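PDB 3T6G: SH2 domain-containing protein 3C from Homo sapiens, which acts as an adapter in adhesion and migration signalling, its C-terminal Cdc25-homology domain, the part seen here, being closed for BCAR1 binding and incapable of canonical nucleotide exchange. Local coordinates for residues Glu43-Val48 with Leu274-Thr279; Arg55-Val60 with Leu100-Thr105. The protein carries 2 engineered substitutions. All blocks are in the same frame, centred on the assembly; numbering follows the deposited sequence.

Contact 1: Glu43-Val48 with Leu274-Thr279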
loop_
_atom_site.group_PDB
_atom_site.type_symbol
_atom_site.label_atom_id
_atom_site.label_comp_id
_atom_site.label_asym_id
_atom_site.label_seq_id
_atom_site.Cartn_x
_atom_site.Cartn_y
_atom_site.Cartn_z
ATOM N N GLU A 43 -8.159 25.424 10.574
ATOM C CA GLU A 43 -7.335 26.174 11.500
ATOM C C GLU A 43 -6.120 25.352 11.920
ATOM O O GLU A 43 -4.994 25.822 11.796
ATOM C CB GLU A 43 -8.150 26.651 12.702
ATOM C CG GLU A 43 -8.935 27.932 12.405
ATOM C CD GLU A 43 -10.023 28.253 13.426
ATOM O OE1 GLU A 43 -9.990 27.706 14.556
ATOM O OE2 GLU A 43 -10.918 29.060 13.081
ATOM N N LEU A 44 -6.334 24.115 12.377
ATOM C CA LEU A 44 -5.218 23.303 12.880
ATOM C C LEU A 44 -4.149 23.070 11.824
ATOM O O LEU A 44 -2.964 23.165 12.117
ATOM C CB LEU A 44 -5.702 21.975 13.457
ATOM C CG LEU A 44 -6.499 22.151 14.750
ATOM C CD1 LEU A 44 -7.331 20.920 15.025
ATOM C CD2 LEU A 44 -5.590 22.506 15.941
ATOM N N LEU A 45 -4.570 22.778 10.595
ATOM C CA LEU A 45 -3.637 22.568 9.494
ATOM C C LEU A 45 -2.905 23.870 9.184
ATOM O O LEU A 45 -1.680 23.879 9.012
ATOM C CB LEU A 45 -4.356 22.018 8.252
ATOM C CG LEU A 45 -5.028 20.643 8.403
ATOM C CD1 LEU A 45 -6.007 20.309 7.250
ATOM C CD2 LEU A 45 -3.946 19.577 8.539
ATOM N N ALA A 46 -3.656 24.968 9.136
ATOM C CA ALA A 46 -3.079 26.285 8.828
ATOM C C ALA A 46 -2.047 26.782 9.840
ATOM O O ALA A 46 -1.087 27.448 9.457
ATOM C CB ALA A 46 -4.173 27.324 8.664
ATOM N N GLU A 47 -2.258 26.469 11.119
ATOM C CA GLU A 47 -1.434 27.010 12.213
ATOM C C GLU A 47 0.034 26.729 11.998
ATOM O O GLU A 47 0.891 27.363 12.601
ATOM C CB GLU A 47 -1.825 26.397 13.572
ATOM C CG GLU A 47 -3.088 26.956 14.225
ATOM C CD GLU A 47 -3.461 26.240 15.529
ATOM O OE1 GLU A 47 -2.560 25.654 16.181
ATOM O OE2 GLU A 47 -4.662 26.259 15.899
ATOM N N VAL A 48 0.335 25.760 11.149
ATOM C CA VAL A 48 1.662 25.205 11.197
ATOM C C VAL A 48 2.227 24.920 9.806
ATOM O O VAL A 48 1.489 24.619 8.869
ATOM C CB VAL A 48 1.679 23.963 12.123
ATOM C CG1 VAL A 48 1.495 22.667 11.334
ATOM C CG2 VAL A 48 2.954 23.934 12.921
ATOM N N LEU A 274 -2.115 15.445 15.775
ATOM C CA LEU A 274 -2.143 13.978 15.640
ATOM C C LEU A 274 -3.581 13.542 15.448
ATOM O O LEU A 274 -3.873 12.756 14.542
ATOM C CB LEU A 274 -1.514 13.245 16.832
ATOM C CG LEU A 274 0.002 13.399 16.974
ATOM C CD1 LEU A 274 0.572 12.592 18.116
ATOM C CD2 LEU A 274 0.670 13.001 15.710
ATOM N N GLU A 275 -4.503 14.073 16.250
ATOM C CA GLU A 275 -5.897 13.678 16.026
ATOM C C GLU A 275 -6.317 13.852 14.557
ATOM O O GLU A 275 -6.934 12.941 13.966
ATOM C CB GLU A 275 -6.840 14.439 16.927
ATOM C CG GLU A 275 -8.254 13.921 16.891
ATOM C CD GLU A 275 -8.992 14.215 18.189
ATOM O OE1 GLU A 275 -8.316 14.565 19.188
ATOM O OE2 GLU A 275 -10.242 14.105 18.215
ATOM N N VAL A 276 -5.954 15.009 13.974
ATOM C CA VAL A 276 -6.393 15.408 12.626
ATOM C C VAL A 276 -5.935 14.398 11.581
ATOM O O VAL A 276 -6.639 14.101 10.623
ATOM C CB VAL A 276 -5.865 16.833 12.271
ATOM C CG1 VAL A 276 -6.102 17.141 10.831
ATOM C CG2 VAL A 276 -6.531 17.913 13.166
ATOM N N PHE A 277 -4.750 13.844 11.811
ATOM C CA PHE A 277 -4.123 12.905 10.902
ATOM C C PHE A 277 -4.402 11.452 11.290
ATOM O O PHE A 277 -3.680 10.531 10.873
ATOM C CB PHE A 277 -2.618 13.156 10.883
ATOM C CG PHE A 277 -2.234 14.351 10.088
ATOM C CD1 PHE A 277 -2.675 14.489 8.769
ATOM C CD2 PHE A 277 -1.462 15.359 10.651
ATOM C CE1 PHE A 277 -2.334 15.610 8.023
ATOM C CE2 PHE A 277 -1.115 16.483 9.909
ATOM C CZ PHE A 277 -1.555 16.610 8.601
ATOM N N SER A 278 -5.439 11.255 12.096
ATOM C CA SER A 278 -5.837 9.917 12.474
ATOM C C SER A 278 -7.058 9.504 11.642
ATOM O O SER A 278 -8.009 10.300 11.493
ATOM C CB SER A 278 -6.129 9.836 13.979
ATOM O OG SER A 278 -7.508 9.618 14.223
ATOM N N THR A 279 -7.016 8.271 11.107
ATOM C CA THR A 279 -8.037 7.761 10.172
ATOM C C THR A 279 -9.422 7.653 10.812
ATOM O O THR A 279 -10.437 8.005 10.192
ATOM C CB THR A 279 -7.670 6.386 9.603
ATOM O OG1 THR A 279 -6.429 6.472 8.896
ATOM C CG2 THR A 279 -8.762 5.913 8.657
#
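Leu44 and Leu45 meet Val276 and Phe277 through apolar side chains alone. Val276 points at the helix opposite and spreads its two methyls over two consecutive leucines: CG2 lies 3.6 Å from Leu44 CD1, while CG1 is 4.0 Å from Leu45 CD2. With CG1 anti to the backbone N (chi1 170°), CG2 falls beside that N, and the fork straddles the pair. A beta-branched residue suits this place, since it offers two methyls close to its backbone. Leu45 reaches further along, its CD2 approaching Phe277 CZ obliquely at 3.8 Å, so one leucine methyl serves both valine and phenylalanine. All four residues are buried, and Met106 and Met109 of helix 93-115 extend the same apolar layer. The contact ties the C-terminal part of helix 35-46 to the end of helix 271-276 in this all-helical Cdc25-homology domain. Polar bonds mark the short link that follows, where Phe277 leaves helical geometry and Ser278 acts as N-cap of helix 279-287, its OG accepting from Phe281 N. Serine fits because its short hydroxyl can fold back to a backbone N-H. Gln282 NE2 hydrogen-bonds to Val276 O, joining the end of helix 271-276 to helix 279-287.

Contact 2: Arg55-Val60 with Leu100-Thr105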
loop_
_atom_site.group_PDB
_atom_site.type_symbol
_atom_site.label_atom_id
_atom_site.label_comp_id
_atom_site.label_asym_id
_atom_site.label_seq_id
_atom_site.Cartn_x
_atom_site.Cartn_y
_atom_site.Cartn_z
ATOM N N ARG A 55 5.937 15.890 9.669
ATOM C CA ARG A 55 6.421 15.121 10.794
ATOM C C ARG A 55 5.248 14.461 11.495
ATOM O O ARG A 55 5.316 13.296 11.887
ATOM C CB ARG A 55 7.190 15.998 11.762
ATOM C CG ARG A 55 8.659 16.128 11.439
ATOM C CD ARG A 55 9.405 16.788 12.604
ATOM N NE ARG A 55 10.567 17.548 12.154
ATOM C CZ ARG A 55 10.593 18.867 12.006
ATOM N NH1 ARG A 55 9.517 19.592 12.292
ATOM N NH2 ARG A 55 11.700 19.467 11.586
ATOM N N HIS A 56 4.155 15.195 11.637
ATOM C CA HIS A 56 3.009 14.638 12.331
ATOM C C HIS A 56 2.377 13.415 11.654
ATOM O O HIS A 56 2.097 12.435 12.338
ATOM C CB HIS A 56 1.980 15.715 12.618
ATOM C CG HIS A 56 2.340 16.562 13.800
ATOM N ND1 HIS A 56 3.490 17.322 13.841
ATOM C CD2 HIS A 56 1.744 16.712 15.006
ATOM C CE1 HIS A 56 3.571 17.923 15.009
ATOM N NE2 HIS A 56 2.520 17.578 15.735
ATOM N N VAL A 57 2.158 13.469 10.327
ATOM C CA VAL A 57 1.500 12.366 9.628
ATOM C C VAL A 57 2.383 11.158 9.564
ATOM O O VAL A 57 1.883 10.050 9.550
ATOM C CB VAL A 57 1.221 12.620 8.141
ATOM C CG1 VAL A 57 -0.253 12.416 7.834
ATOM C CG2 VAL A 57 1.757 13.938 7.714
ATOM N N THR A 58 3.682 11.395 9.401
ATOM C CA THR A 58 4.641 10.334 9.303
ATOM C C THR A 58 4.577 9.518 10.579
ATOM O O THR A 58 4.617 8.289 10.523
ATOM C CB THR A 58 6.043 10.875 9.148
ATOM O OG1 THR A 58 6.160 11.494 7.870
ATOM C CG2 THR A 58 7.048 9.737 9.233
ATOM N N LYS A 59 4.472 10.204 11.723
ATOM C CA LYS A 59 4.432 9.519 13.012
ATOM C C LYS A 59 3.247 8.568 13.042
ATOM O O LYS A 59 3.374 7.385 13.358
ATOM C CB LYS A 59 4.296 10.521 14.151
ATOM C CG LYS A 59 4.938 10.071 15.456
ATOM C CD LYS A 59 4.030 9.231 16.339
ATOM C CE LYS A 59 3.958 9.796 17.786
ATOM N NZ LYS A 59 5.260 9.827 18.531
ATOM N N VAL A 60 2.084 9.104 12.713
ATOM C CA VAL A 60 0.867 8.328 12.770
ATOM C C VAL A 60 0.907 7.212 11.724
ATOM O O VAL A 60 0.456 6.105 11.972
ATOM C CB VAL A 60 -0.321 9.250 12.540
ATOM C CG1 VAL A 60 -1.603 8.468 12.507
ATOM C CG2 VAL A 60 -0.366 10.316 13.663
ATOM N N LEU A 100 -5.175 0.837 3.191
ATOM C CA LEU A 100 -5.874 1.345 2.012
ATOM C C LEU A 100 -6.961 2.350 2.422
ATOM O O LEU A 100 -7.169 3.361 1.734
ATOM C CB LEU A 100 -6.454 0.218 1.138
ATOM C CG LEU A 100 -5.497 -0.596 0.242
ATOM C CD1 LEU A 100 -6.163 -1.879 -0.264
ATOM C CD2 LEU A 100 -4.964 0.196 -0.928
ATOM N N GLU A 101 -7.655 2.088 3.530
ATOM C CA GLU A 101 -8.630 3.054 4.032
ATOM C C GLU A 101 -7.899 4.331 4.392
ATOM O O GLU A 101 -8.360 5.431 4.089
ATOM C CB GLU A 101 -9.375 2.548 5.263
ATOM C CG GLU A 101 -10.375 3.568 5.831
ATOM C CD GLU A 101 -11.685 3.628 5.048
ATOM O OE1 GLU A 101 -12.125 2.566 4.563
ATOM O OE2 GLU A 101 -12.282 4.721 4.916
ATOM N N ARG A 102 -6.741 4.171 5.020
ATOM C CA ARG A 102 -6.005 5.324 5.499
ATOM C C ARG A 102 -5.645 6.213 4.324
ATOM O O ARG A 102 -5.955 7.408 4.316
ATOM C CB ARG A 102 -4.736 4.928 6.264
ATOM C CG ARG A 102 -4.144 6.103 7.069
ATOM C CD ARG A 102 -2.900 5.735 7.878
ATOM N NE ARG A 102 -2.113 6.917 8.211
ATOM C CZ ARG A 102 -2.531 7.893 9.022
ATOM N NH1 ARG A 102 -3.731 7.844 9.601
ATOM N NH2 ARG A 102 -1.745 8.925 9.266
ATOM N N PHE A 103 -4.974 5.606 3.352
ATOM C CA PHE A 103 -4.549 6.261 2.123
ATOM C C PHE A 103 -5.682 7.051 1.437
ATOM O O PHE A 103 -5.617 8.291 1.338
ATOM C CB PHE A 103 -3.987 5.209 1.175
ATOM C CG PHE A 103 -3.288 5.772 -0.031
ATOM C CD1 PHE A 103 -1.933 6.076 0.012
ATOM C CD2 PHE A 103 -3.974 5.959 -1.220
ATOM C CE1 PHE A 103 -1.281 6.569 -1.101
ATOM C CE2 PHE A 103 -3.318 6.451 -2.346
ATOM C CZ PHE A 103 -1.971 6.752 -2.286
ATOM N N HIS A 104 -6.726 6.370 0.974
ATOM C CA HIS A 104 -7.735 7.131 0.265
ATOM C C HIS A 104 -8.468 8.139 1.139
ATOM O O HIS A 104 -8.815 9.227 0.685
ATOM C CB HIS A 104 -8.729 6.277 -0.526
ATOM C CG HIS A 104 -9.495 7.079 -1.542
ATOM N ND1 HIS A 104 -8.871 7.920 -2.445
ATOM C CD2 HIS A 104 -10.826 7.215 -1.763
ATOM C CE1 HIS A 104 -9.782 8.516 -3.192
ATOM N NE2 HIS A 104 -10.976 8.104 -2.803
ATOM N N THR A 105 -8.720 7.774 2.387
ATOM C CA THR A 105 -9.442 8.658 3.284
ATOM C C THR A 105 -8.663 9.950 3.607
ATOM O O THR A 105 -9.239 11.029 3.704
ATOM C CB THR A 105 -9.874 7.910 4.513
ATOM O OG1 THR A 105 -10.938 7.048 4.127
ATOM C CG2 THR A 105 -10.385 8.859 5.608
#
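The Arg102 guanidinium has Val60 over one face and Val57 O at an edge, near its plane. CG1 of Val60 stands 3.3 Å from Arg102 NH2 and 3.7 Å from its CZ, the two side chains meeting at about a right angle. Val57 O is 3.8 Å from NH2, and Val57 CG1 approaches the same nitrogen from the other side of the plane, at 4.1 Å. Valine suits both places: it lays hydrocarbon against the delocalised cation and leaves its N-H groups to their polar partners. With CG anti to the backbone N (chi1 -166°) and the chain extended as far as NE, the arginine crosses the gap between two helices whose nearest CA atoms, those of Val60 and Arg102, are 10.4 Å apart. NE forms a salt bridge with Asp61 OD1, while NH1 donates to Phe277 O and Thr279 OG1; these bonds satisfy a buried charge and fix its rotation. A leucine here would probably leave Asp61 without its charged mate and the Phe277 carbonyl without this donor. Phe146 of helix 145-155 packs against Arg102, which thus bridges helices 50-64 and 93-115 beside the link into helix 279-287, near the centre of the domain.

Overall arrangement
Both are buried contacts; contact 2 lies nearer the centre of the chain (about 4 Å against about 13 Å, centre to centre), though its Val60 is partly exposed, and the centres of the two contacts are about 12 Å apart. They use different helices, although helices 35-46 and 50-64 follow each other in the sequence. Contact 1 closes a long span of chain with hydrocarbon alone, whereas contact 2 joins helices closer in sequence and brings a buried cation into the core. They touch through Phe277 and Thr279: Phe277 sets its ring against Val57 as well as Leu45, while its carbonyl, with Thr279 OG1, receives Arg102 NH1.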